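Deferrochelatase (Vibrio cholerae, PDB 5DE0) binds heme b and probably acts as a dye-decolorizing (DyP-type) peroxidase, reducing hydrogen peroxide while oxidising its substrates. Local coordinates at residues M175-V180 and T281-G286; H181-W186 and G243-L248; A19-L24 and H234-G239. All blocks are in the same frame, centred on the assembly; numbering follows the deposited sequence.

Contact 1: M175-V180 and T281-G286. With HEM (protoporphyrin IX containing Fe), chain F.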
# COMPACT_ATOMS: atom_id res chain seq x y z
N MET B 175 20.45 -8.70 -2.72
CA MET B 175 20.62 -7.27 -2.93
C MET B 175 19.24 -6.63 -3.05
O MET B 175 18.31 -7.24 -3.57
CB MET B 175 21.46 -6.97 -4.18
CG MET B 175 20.79 -7.36 -5.49
SD MET B 175 21.60 -6.66 -6.94
CE MET B 175 21.27 -4.91 -6.71
N VAL B 176 19.10 -5.40 -2.55
CA VAL B 176 17.86 -4.66 -2.71
C VAL B 176 18.14 -3.19 -3.02
O VAL B 176 19.07 -2.59 -2.48
CB VAL B 176 16.94 -4.80 -1.45
CG1 VAL B 176 17.62 -5.59 -0.36
CG2 VAL B 176 16.47 -3.44 -0.94
N GLN B 177 17.33 -2.63 -3.92
CA GLN B 177 17.39 -1.22 -4.26
C GLN B 177 15.99 -0.70 -4.53
O GLN B 177 15.32 -1.17 -5.45
CB GLN B 177 18.27 -0.97 -5.49
CG GLN B 177 19.76 -0.95 -5.24
CD GLN B 177 20.54 -0.78 -6.53
OE1 GLN B 177 20.42 -1.58 -7.45
NE2 GLN B 177 21.34 0.29 -6.61
N ARG B 178 15.53 0.26 -3.73
CA ARG B 178 14.24 0.88 -3.99
C ARG B 178 14.39 1.98 -5.02
O ARG B 178 15.08 2.97 -4.78
CB ARG B 178 13.62 1.44 -2.71
CG ARG B 178 12.22 1.99 -2.93
CD ARG B 178 11.40 2.03 -1.65
NE ARG B 178 11.81 3.09 -0.74
CZ ARG B 178 11.47 4.37 -0.88
NH1 ARG B 178 10.71 4.74 -1.90
NH2 ARG B 178 11.89 5.27 -0.01
N PHE B 179 13.75 1.80 -6.17
CA PHE B 179 13.83 2.79 -7.24
C PHE B 179 12.61 3.70 -7.27
O PHE B 179 11.48 3.26 -7.07
CB PHE B 179 14.00 2.09 -8.59
CG PHE B 179 15.40 1.63 -8.86
CD1 PHE B 179 15.81 0.36 -8.50
CD2 PHE B 179 16.31 2.48 -9.46
CE1 PHE B 179 17.10 -0.06 -8.75
CE2 PHE B 179 17.60 2.07 -9.71
CZ PHE B 179 18.00 0.80 -9.35
N VAL B 180 12.86 4.98 -7.53
CA VAL B 180 11.79 5.96 -7.70
C VAL B 180 11.75 6.40 -9.16
O VAL B 180 12.75 6.87 -9.70
CB VAL B 180 11.98 7.18 -6.79
CG1 VAL B 180 10.82 8.16 -6.97
CG2 VAL B 180 12.09 6.75 -5.34
N THR B 281 14.83 6.66 -13.72
CA THR B 281 14.62 6.13 -12.38
C THR B 281 15.88 6.31 -11.54
O THR B 281 16.99 6.40 -12.07
CB THR B 281 14.22 4.64 -12.39
OG1 THR B 281 13.88 4.22 -11.07
CG2 THR B 281 15.35 3.78 -12.93
N LYS B 282 15.70 6.39 -10.22
CA LYS B 282 16.82 6.59 -9.31
C LYS B 282 16.70 5.69 -8.08
O LYS B 282 15.62 5.57 -7.49
CB LYS B 282 16.90 8.05 -8.87
CG LYS B 282 17.16 9.03 -10.00
CD LYS B 282 17.18 10.47 -9.50
CE LYS B 282 17.49 11.44 -10.63
NZ LYS B 282 17.52 12.85 -10.15
N ALA B 283 17.81 5.07 -7.69
CA ALA B 283 17.84 4.25 -6.49
C ALA B 283 17.88 5.14 -5.25
O ALA B 283 18.65 6.10 -5.19
CB ALA B 283 19.04 3.31 -6.51
N VAL B 284 17.03 4.83 -4.27
CA VAL B 284 16.97 5.62 -3.05
C VAL B 284 17.50 4.82 -1.86
O VAL B 284 17.86 5.37 -0.82
CB VAL B 284 15.53 6.10 -2.76
CG1 VAL B 284 14.68 4.97 -2.20
CG2 VAL B 284 15.54 7.29 -1.80
N THR B 285 17.56 3.50 -2.03
CA THR B 285 18.17 2.62 -1.05
C THR B 285 19.09 1.63 -1.74
O THR B 285 19.03 1.47 -2.97
CB THR B 285 17.12 1.83 -0.23
OG1 THR B 285 16.34 1.02 -1.11
CG2 THR B 285 16.20 2.78 0.53
N GLY B 286 19.95 0.97 -0.97
CA GLY B 286 20.85 -0.03 -1.51
C GLY B 286 21.52 -0.82 -0.40
O GLY B 286 22.10 -0.23 0.52
CHA HEM F . 15.87 -7.72 -17.18
CHB HEM F . 18.98 -7.26 -13.49
CHC HEM F . 17.02 -2.97 -12.31
CHD HEM F . 13.41 -3.86 -15.43
C1A HEM F . 16.89 -7.97 -16.29
C2A HEM F . 17.75 -9.13 -16.28
C3A HEM F . 18.61 -9.01 -15.26
C4A HEM F . 18.32 -7.76 -14.58
CMA HEM F . 19.72 -10.00 -14.85
CAA HEM F . 17.69 -10.31 -17.28
CBA HEM F . 18.83 -10.15 -18.28
CGA HEM F . 18.70 -11.19 -19.37
O1A HEM F . 17.87 -10.99 -20.29
O2A HEM F . 19.44 -12.20 -19.31
C1B HEM F . 18.78 -6.03 -12.91
C2B HEM F . 19.65 -5.40 -11.94
C3B HEM F . 19.12 -4.23 -11.60
C4B HEM F . 17.89 -4.05 -12.35
CMB HEM F . 20.96 -6.00 -11.38
CAB HEM F . 19.79 -3.27 -10.58
CBB HEM F . 19.23 -2.12 -10.21
C1C HEM F . 15.85 -2.84 -13.03
C2C HEM F . 14.89 -1.76 -12.93
C3C HEM F . 13.89 -2.01 -13.79
C4C HEM F . 14.19 -3.26 -14.47
CMC HEM F . 15.04 -0.55 -11.97
CAC HEM F . 12.60 -1.20 -14.12
CBC HEM F . 12.32 0.01 -13.62
C1D HEM F . 13.78 -4.89 -16.26
C2D HEM F . 13.13 -5.23 -17.51
C3D HEM F . 13.89 -6.44 -18.06
C4D HEM F . 14.93 -6.71 -17.09
CMD HEM F . 11.91 -4.53 -18.15
CAD HEM F . 13.61 -7.20 -19.37
CBD HEM F . 12.58 -8.30 -19.14
CGD HEM F . 13.14 -9.34 -18.21
O1D HEM F . 12.82 -9.29 -16.99
O2D HEM F . 13.91 -10.23 -18.67
NA HEM F . 17.26 -7.15 -15.24
NB HEM F . 17.71 -5.17 -13.14
NC HEM F . 15.39 -3.74 -13.98
ND HEM F . 14.83 -5.78 -16.06
FE HEM F . 16.33 -5.42 -14.67
O HOH W 1 21.16 2.02 -4.34

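Contact 2: H181-W186 and G243-L248. With HEM (protoporphyrin IX containing Fe), chain F.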
# COMPACT_ATOMS: atom_id res chain seq x y z
N HIS B 181 10.59 6.24 -9.79
CA HIS B 181 10.45 6.48 -11.22
C HIS B 181 10.06 7.91 -11.56
O HIS B 181 9.33 8.57 -10.82
CB HIS B 181 9.42 5.52 -11.82
CG HIS B 181 9.90 4.10 -11.91
ND1 HIS B 181 11.13 3.70 -11.46
CD2 HIS B 181 9.30 2.99 -12.42
CE1 HIS B 181 11.28 2.41 -11.68
NE2 HIS B 181 10.19 1.95 -12.26
N ASN B 182 10.56 8.39 -12.70
CA ASN B 182 10.11 9.65 -13.28
C ASN B 182 9.24 9.35 -14.49
O ASN B 182 9.69 9.40 -15.63
CB ASN B 182 11.31 10.52 -13.68
CG ASN B 182 10.91 11.94 -14.06
OD1 ASN B 182 9.76 12.20 -14.41
ND2 ASN B 182 11.87 12.85 -14.00
N LEU B 183 7.98 9.02 -14.23
CA LEU B 183 7.05 8.61 -15.28
C LEU B 183 6.78 9.66 -16.37
O LEU B 183 6.70 9.30 -17.55
CB LEU B 183 5.72 8.17 -14.66
CG LEU B 183 5.78 6.89 -13.82
CD1 LEU B 183 4.39 6.45 -13.40
CD2 LEU B 183 6.49 5.78 -14.58
N PRO B 184 6.63 10.95 -16.00
CA PRO B 184 6.42 11.93 -17.08
C PRO B 184 7.57 12.01 -18.08
O PRO B 184 7.34 12.08 -19.28
CB PRO B 184 6.26 13.26 -16.33
CG PRO B 184 5.74 12.86 -14.99
CD PRO B 184 6.43 11.57 -14.67
N ALA B 185 8.81 12.01 -17.58
CA ALA B 185 9.98 12.05 -18.43
C ALA B 185 10.05 10.81 -19.32
O ALA B 185 10.44 10.89 -20.48
CB ALA B 185 11.25 12.18 -17.60
N TRP B 186 9.68 9.67 -18.75
CA TRP B 186 9.67 8.41 -19.49
C TRP B 186 8.55 8.39 -20.52
O TRP B 186 8.67 7.77 -21.58
CB TRP B 186 9.54 7.23 -18.52
CG TRP B 186 9.37 5.91 -19.21
CD1 TRP B 186 8.21 5.22 -19.36
CD2 TRP B 186 10.39 5.13 -19.84
NE1 TRP B 186 8.44 4.05 -20.04
CE2 TRP B 186 9.77 3.97 -20.35
CE3 TRP B 186 11.77 5.30 -20.02
CZ2 TRP B 186 10.49 2.98 -21.02
CZ3 TRP B 186 12.47 4.32 -20.70
CH2 TRP B 186 11.83 3.18 -21.19
N GLY B 243 3.15 10.21 -4.31
CA GLY B 243 4.38 9.99 -3.58
C GLY B 243 5.37 9.18 -4.38
O GLY B 243 5.30 9.15 -5.61
N ASP B 244 6.31 8.54 -3.70
CA ASP B 244 7.27 7.67 -4.36
C ASP B 244 6.56 6.50 -5.03
O ASP B 244 5.70 5.86 -4.44
CB ASP B 244 8.32 7.14 -3.37
CG ASP B 244 9.34 8.18 -2.99
OD1 ASP B 244 9.32 9.29 -3.57
OD2 ASP B 244 10.18 7.89 -2.10
N HIS B 245 6.92 6.24 -6.28
CA HIS B 245 6.44 5.05 -6.97
C HIS B 245 7.49 4.56 -7.96
O HIS B 245 8.22 5.36 -8.55
CB HIS B 245 5.11 5.32 -7.69
CG HIS B 245 5.14 6.50 -8.61
ND1 HIS B 245 4.70 7.75 -8.23
CD2 HIS B 245 5.55 6.62 -9.89
CE1 HIS B 245 4.85 8.59 -9.24
NE2 HIS B 245 5.36 7.93 -10.26
N GLY B 246 7.58 3.25 -8.11
CA GLY B 246 8.56 2.65 -9.00
C GLY B 246 8.72 1.17 -8.73
O GLY B 246 7.74 0.44 -8.62
N LEU B 247 9.97 0.73 -8.62
CA LEU B 247 10.25 -0.68 -8.44
C LEU B 247 11.12 -0.94 -7.22
O LEU B 247 12.17 -0.34 -7.04
CB LEU B 247 10.95 -1.24 -9.69
CG LEU B 247 11.29 -2.73 -9.67
CD1 LEU B 247 10.03 -3.57 -9.74
CD2 LEU B 247 12.25 -3.08 -10.80
N LEU B 248 10.65 -1.85 -6.36
CA LEU B 248 11.49 -2.35 -5.29
C LEU B 248 12.29 -3.51 -5.86
O LEU B 248 11.80 -4.64 -5.91
CB LEU B 248 10.67 -2.80 -4.08
CG LEU B 248 11.40 -3.01 -2.75
CD1 LEU B 248 12.30 -4.25 -2.74
CD2 LEU B 248 12.21 -1.78 -2.39
CHA HEM F . 15.87 -7.72 -17.18
CHB HEM F . 18.98 -7.26 -13.49
CHC HEM F . 17.02 -2.97 -12.31
CHD HEM F . 13.41 -3.86 -15.43
C1A HEM F . 16.89 -7.97 -16.29
C2A HEM F . 17.75 -9.13 -16.28
C3A HEM F . 18.61 -9.01 -15.26
C4A HEM F . 18.32 -7.76 -14.58
CMA HEM F . 19.72 -10.00 -14.85
CAA HEM F . 17.69 -10.31 -17.28
CBA HEM F . 18.83 -10.15 -18.28
CGA HEM F . 18.70 -11.19 -19.37
O1A HEM F . 17.87 -10.99 -20.29
O2A HEM F . 19.44 -12.20 -19.31
C1B HEM F . 18.78 -6.03 -12.91
C2B HEM F . 19.65 -5.40 -11.94
C3B HEM F . 19.12 -4.23 -11.60
C4B HEM F . 17.89 -4.05 -12.35
CMB HEM F . 20.96 -6.00 -11.38
CAB HEM F . 19.79 -3.27 -10.58
CBB HEM F . 19.23 -2.12 -10.21
C1C HEM F . 15.85 -2.84 -13.03
C2C HEM F . 14.89 -1.76 -12.93
C3C HEM F . 13.89 -2.01 -13.79
C4C HEM F . 14.19 -3.26 -14.47
CMC HEM F . 15.04 -0.55 -11.97
CAC HEM F . 12.60 -1.20 -14.12
CBC HEM F . 12.32 0.01 -13.62
C1D HEM F . 13.78 -4.89 -16.26
C2D HEM F . 13.13 -5.23 -17.51
C3D HEM F . 13.89 -6.44 -18.06
C4D HEM F . 14.93 -6.71 -17.09
CMD HEM F . 11.91 -4.53 -18.15
CAD HEM F . 13.61 -7.20 -19.37
CBD HEM F . 12.58 -8.30 -19.14
CGD HEM F . 13.14 -9.34 -18.21
O1D HEM F . 12.82 -9.29 -16.99
O2D HEM F . 13.91 -10.23 -18.67
NA HEM F . 17.26 -7.15 -15.24
NB HEM F . 17.71 -5.17 -13.14
NC HEM F . 15.39 -3.74 -13.98
ND HEM F . 14.83 -5.78 -16.06
FE HEM F . 16.33 -5.42 -14.67
O HOH W 2 6.84 9.47 -11.86

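Contact 3: A19-L24 and H234-G239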
# COMPACT_ATOMS: atom_id res chain seq x y z
N ALA B 19 3.92 -8.43 -2.09
CA ALA B 19 5.16 -8.71 -1.37
C ALA B 19 5.48 -7.64 -0.33
O ALA B 19 5.09 -6.48 -0.47
CB ALA B 19 6.31 -8.86 -2.34
N LEU B 20 6.20 -8.04 0.71
CA LEU B 20 6.67 -7.12 1.73
C LEU B 20 8.20 -7.12 1.78
O LEU B 20 8.83 -8.17 1.89
CB LEU B 20 6.11 -7.50 3.10
CG LEU B 20 6.75 -6.78 4.29
CD1 LEU B 20 6.49 -5.28 4.21
CD2 LEU B 20 6.23 -7.34 5.61
N TYR B 21 8.78 -5.93 1.70
CA TYR B 21 10.23 -5.79 1.81
C TYR B 21 10.57 -4.79 2.91
O TYR B 21 10.39 -3.59 2.75
CB TYR B 21 10.84 -5.32 0.49
CG TYR B 21 10.27 -5.99 -0.74
CD1 TYR B 21 10.80 -7.19 -1.21
CD2 TYR B 21 9.23 -5.41 -1.45
CE1 TYR B 21 10.30 -7.79 -2.35
CE2 TYR B 21 8.72 -6.01 -2.59
CZ TYR B 21 9.26 -7.19 -3.04
OH TYR B 21 8.76 -7.79 -4.17
N THR B 22 11.07 -5.30 4.03
CA THR B 22 11.34 -4.46 5.19
C THR B 22 12.83 -4.40 5.53
O THR B 22 13.48 -5.43 5.73
CB THR B 22 10.56 -4.95 6.42
OG1 THR B 22 9.16 -4.93 6.14
CG2 THR B 22 10.83 -4.05 7.62
N LEU B 23 13.37 -3.18 5.58
CA LEU B 23 14.74 -2.96 6.02
C LEU B 23 14.71 -2.32 7.41
O LEU B 23 14.06 -1.30 7.61
CB LEU B 23 15.49 -2.07 5.04
CG LEU B 23 15.59 -2.54 3.59
CD1 LEU B 23 16.47 -1.61 2.77
CD2 LEU B 23 16.12 -3.96 3.52
N LEU B 24 15.41 -2.92 8.36
CA LEU B 24 15.40 -2.40 9.73
C LEU B 24 16.79 -2.39 10.36
O LEU B 24 17.70 -3.10 9.93
CB LEU B 24 14.43 -3.20 10.60
CG LEU B 24 14.66 -4.71 10.79
CD1 LEU B 24 15.46 -4.99 12.05
CD2 LEU B 24 13.33 -5.45 10.82
N HIS B 234 13.07 -10.99 -7.35
CA HIS B 234 11.76 -11.04 -6.70
C HIS B 234 11.15 -9.64 -6.63
O HIS B 234 10.30 -9.37 -5.78
CB HIS B 234 11.88 -11.63 -5.29
CG HIS B 234 11.74 -13.12 -5.24
ND1 HIS B 234 10.51 -13.74 -5.28
CD2 HIS B 234 12.66 -14.10 -5.16
CE1 HIS B 234 10.69 -15.05 -5.23
NE2 HIS B 234 11.98 -15.30 -5.15
N SER B 235 11.60 -8.78 -7.53
CA SER B 235 11.17 -7.38 -7.54
C SER B 235 9.68 -7.25 -7.80
O SER B 235 9.04 -8.15 -8.34
CB SER B 235 11.94 -6.59 -8.60
OG SER B 235 13.33 -6.88 -8.53
N LEU B 236 9.13 -6.10 -7.41
CA LEU B 236 7.72 -5.82 -7.58
C LEU B 236 7.48 -4.32 -7.51
O LEU B 236 8.10 -3.63 -6.69
CB LEU B 236 6.90 -6.55 -6.51
CG LEU B 236 5.62 -7.26 -6.94
CD1 LEU B 236 5.86 -8.15 -8.15
CD2 LEU B 236 5.05 -8.07 -5.79
N PRO B 237 6.59 -3.80 -8.37
CA PRO B 237 6.21 -2.38 -8.36
C PRO B 237 5.62 -1.96 -7.02
O PRO B 237 5.13 -2.81 -6.28
CB PRO B 237 5.15 -2.30 -9.47
CG PRO B 237 5.45 -3.45 -10.36
CD PRO B 237 5.95 -4.54 -9.47
N TYR B 238 5.67 -0.67 -6.71
CA TYR B 238 5.22 -0.17 -5.41
C TYR B 238 4.82 1.30 -5.49
O TYR B 238 5.10 1.98 -6.47
CB TYR B 238 6.31 -0.33 -4.36
CG TYR B 238 7.38 0.74 -4.46
CD1 TYR B 238 8.39 0.66 -5.41
CD2 TYR B 238 7.35 1.86 -3.63
CE1 TYR B 238 9.35 1.64 -5.52
CE2 TYR B 238 8.31 2.85 -3.73
CZ TYR B 238 9.31 2.73 -4.68
OH TYR B 238 10.27 3.71 -4.79
N GLY B 239 4.19 1.78 -4.42
CA GLY B 239 4.03 3.21 -4.22
C GLY B 239 2.70 3.83 -4.59
O GLY B 239 1.75 3.13 -4.95

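Contact 1: M175-V180 and T281-G286
Strand 175-180 and the start of strand 281-291 run antiparallel, their short axes meeting at 148° and approaching to 4.4 Å. Val180 and Lys282 form a hydrogen-bonded pair: Val180 N donates to Lys282 O, and Lys282 N returns a bond to Val180 O. Phe179 and Ala283 make the adjoining non-hydrogen-bonded pair. Beyond it residues 284-286 leave regular pairing but stay attached. Val284 N meets Arg178 O almost along the C=O axis (2.7 Å), and Arg178 N gives its hydrogen to the side-chain oxygen Thr285 OG1 (2.8 Å), so a threonine hydroxyl stands in for a carbonyl. Gln177 NE2 donates to a water, which donates on to Thr285 O and so bridges the two segments.

The Phe179 ring lies between Ala283 and the heme. The small methyl Ala283 CB sits over one ring face, toward the rim, 4.1 Å from the centroid, a CH-pi contact; heme methyl CMC lies over the opposite face. At the far end of the ring, Phe179 CZ reaches vinyl carbon CBB of the heme at 3.3 Å. The carbonyl end of Gln177 turns to that same vinyl group, with OE1 3.1 Å from CBB.

On the other side of the sheet, Arg178 starts with CG anti to the backbone N (chi1 -176°) and bends at chi3 (74°), running alongside Val284, whose CG1 sits centrally over one guanidinium face, 3.5 Å from Arg178 CZ. Salt bridges from NE to Asp129 and from NH1 to Asp244 grip the polar end, and would be expected to offset its charge. The pairing is the edge of the antiparallel sheet in the C-terminal ferredoxin-like domain of a DyP-type peroxidase, one face of which lines the heme pocket.

Contact 2: H181-W186 and G243-L248
Where the inner strand 172-181 of the C-terminal ferredoxin-like sheet ends and helix 183-188 begins, the chain meets the turn leading into strand 247-253, and together they form part of the heme-pocket wall. The backbones are tied by one bond, His181 N to His245 O (2.8 Å), nearly straight at 171° and lying in the carbonyl plane.

Gly246 comes directly behind it. Having no side chain, it can lay its CA over the centre of one face of the His181 ring, a CH-pi contact 3.5 Å from the centroid. The ring is placed there by CG standing anti to the carbonyl carbon, and both of its nitrogens are held from outside the two segments: ND1 by Thr281 OG1 and NE2 by Asp141 OD2. Such a pair of bonds fixes the ring's rotation, and the carboxylate would tend to favour a protonated imidazole. On the heme side, His181 NE2 lies 3.2 Å from vinyl carbon CBC, while Leu247 CD2 rests 3.6 Å from pyrrole carbon C3C, an apolar branch suited to the porphyrin.

Asn182 occupies the N-cap of the helix, its OD1 accepting weakly from Ala185 N. In the first turn, Leu183 crosses the His245 ring obliquely, with CD1 3.6 Å from NE2, and also packs against Arg115 of the second subunit. His245 ND1 turns toward the main chain, bonding Ser240 O and, weakly, Gly243 O. A single water gathers the polar ends of this corner: it donates to His181 O, accepts from Leu183 N, and stands 2.7 Å from His245 NE2.

Contact 3: A19-L24 and H234-G239
Strands 18-26 and 232-239 are not paired here but face each other across the interior, their nearest CA atoms, Ala19 and Leu236, being 7.3 Å apart. Each belongs to the four-stranded antiparallel sheet of one ferredoxin-like domain, so this is the sheet-to-sheet packing that joins the two halves of the DyP-type fold.

Alternate residues Ala19 and Tyr21 both point across. Ala19, small enough for the close approach, places CB 3.8 Å from Leu236 CD2. Tyr21 reaches farther: CG stands anti to the carbonyl carbon, and the ring extends until its hydroxyl end arrives beside the opposite main chain. There Leu236 crosses the tyrosine at about a right angle and lies at the ring edge, with CB 3.2 Å from OH. His101 and Tyr21 meet with their ring planes about 10° apart, and Leu248 and Ile250 of strand 247-253 also touch the tyrosine.

A tyrosine suits this buried place, since its ring packs among Leu248, Ile250 and the His101 ring while its tip meets a polar need of the backbone at the irregular part of the strand. Tyr21 OH donates to His234 O at 2.7 Å, entering in the plane of that carbonyl.

Overall arrangement
The three contacts share the four-stranded antiparallel sheet of the C-terminal half, ordered 232-239, 247-253, 172-181, 281-291. Contact 1 pairs its last two strands; contact 2, nested along the chain within the loop closed by contact 1, lies at the sheet's end about 11 Å away between centres, and both touch the heme. Contact 3 sets strand 232-239 against strand 18-26 of the N-terminal sheet, its centre about 11 Å from contact 1 and 15 Å from contact 2, and its segments alternate along the sequence with those of both. One sheet thus lines part of the heme pocket and meets the other domain, with Tyr238 reaching Phe179 O and Arg178 by its hydroxyl.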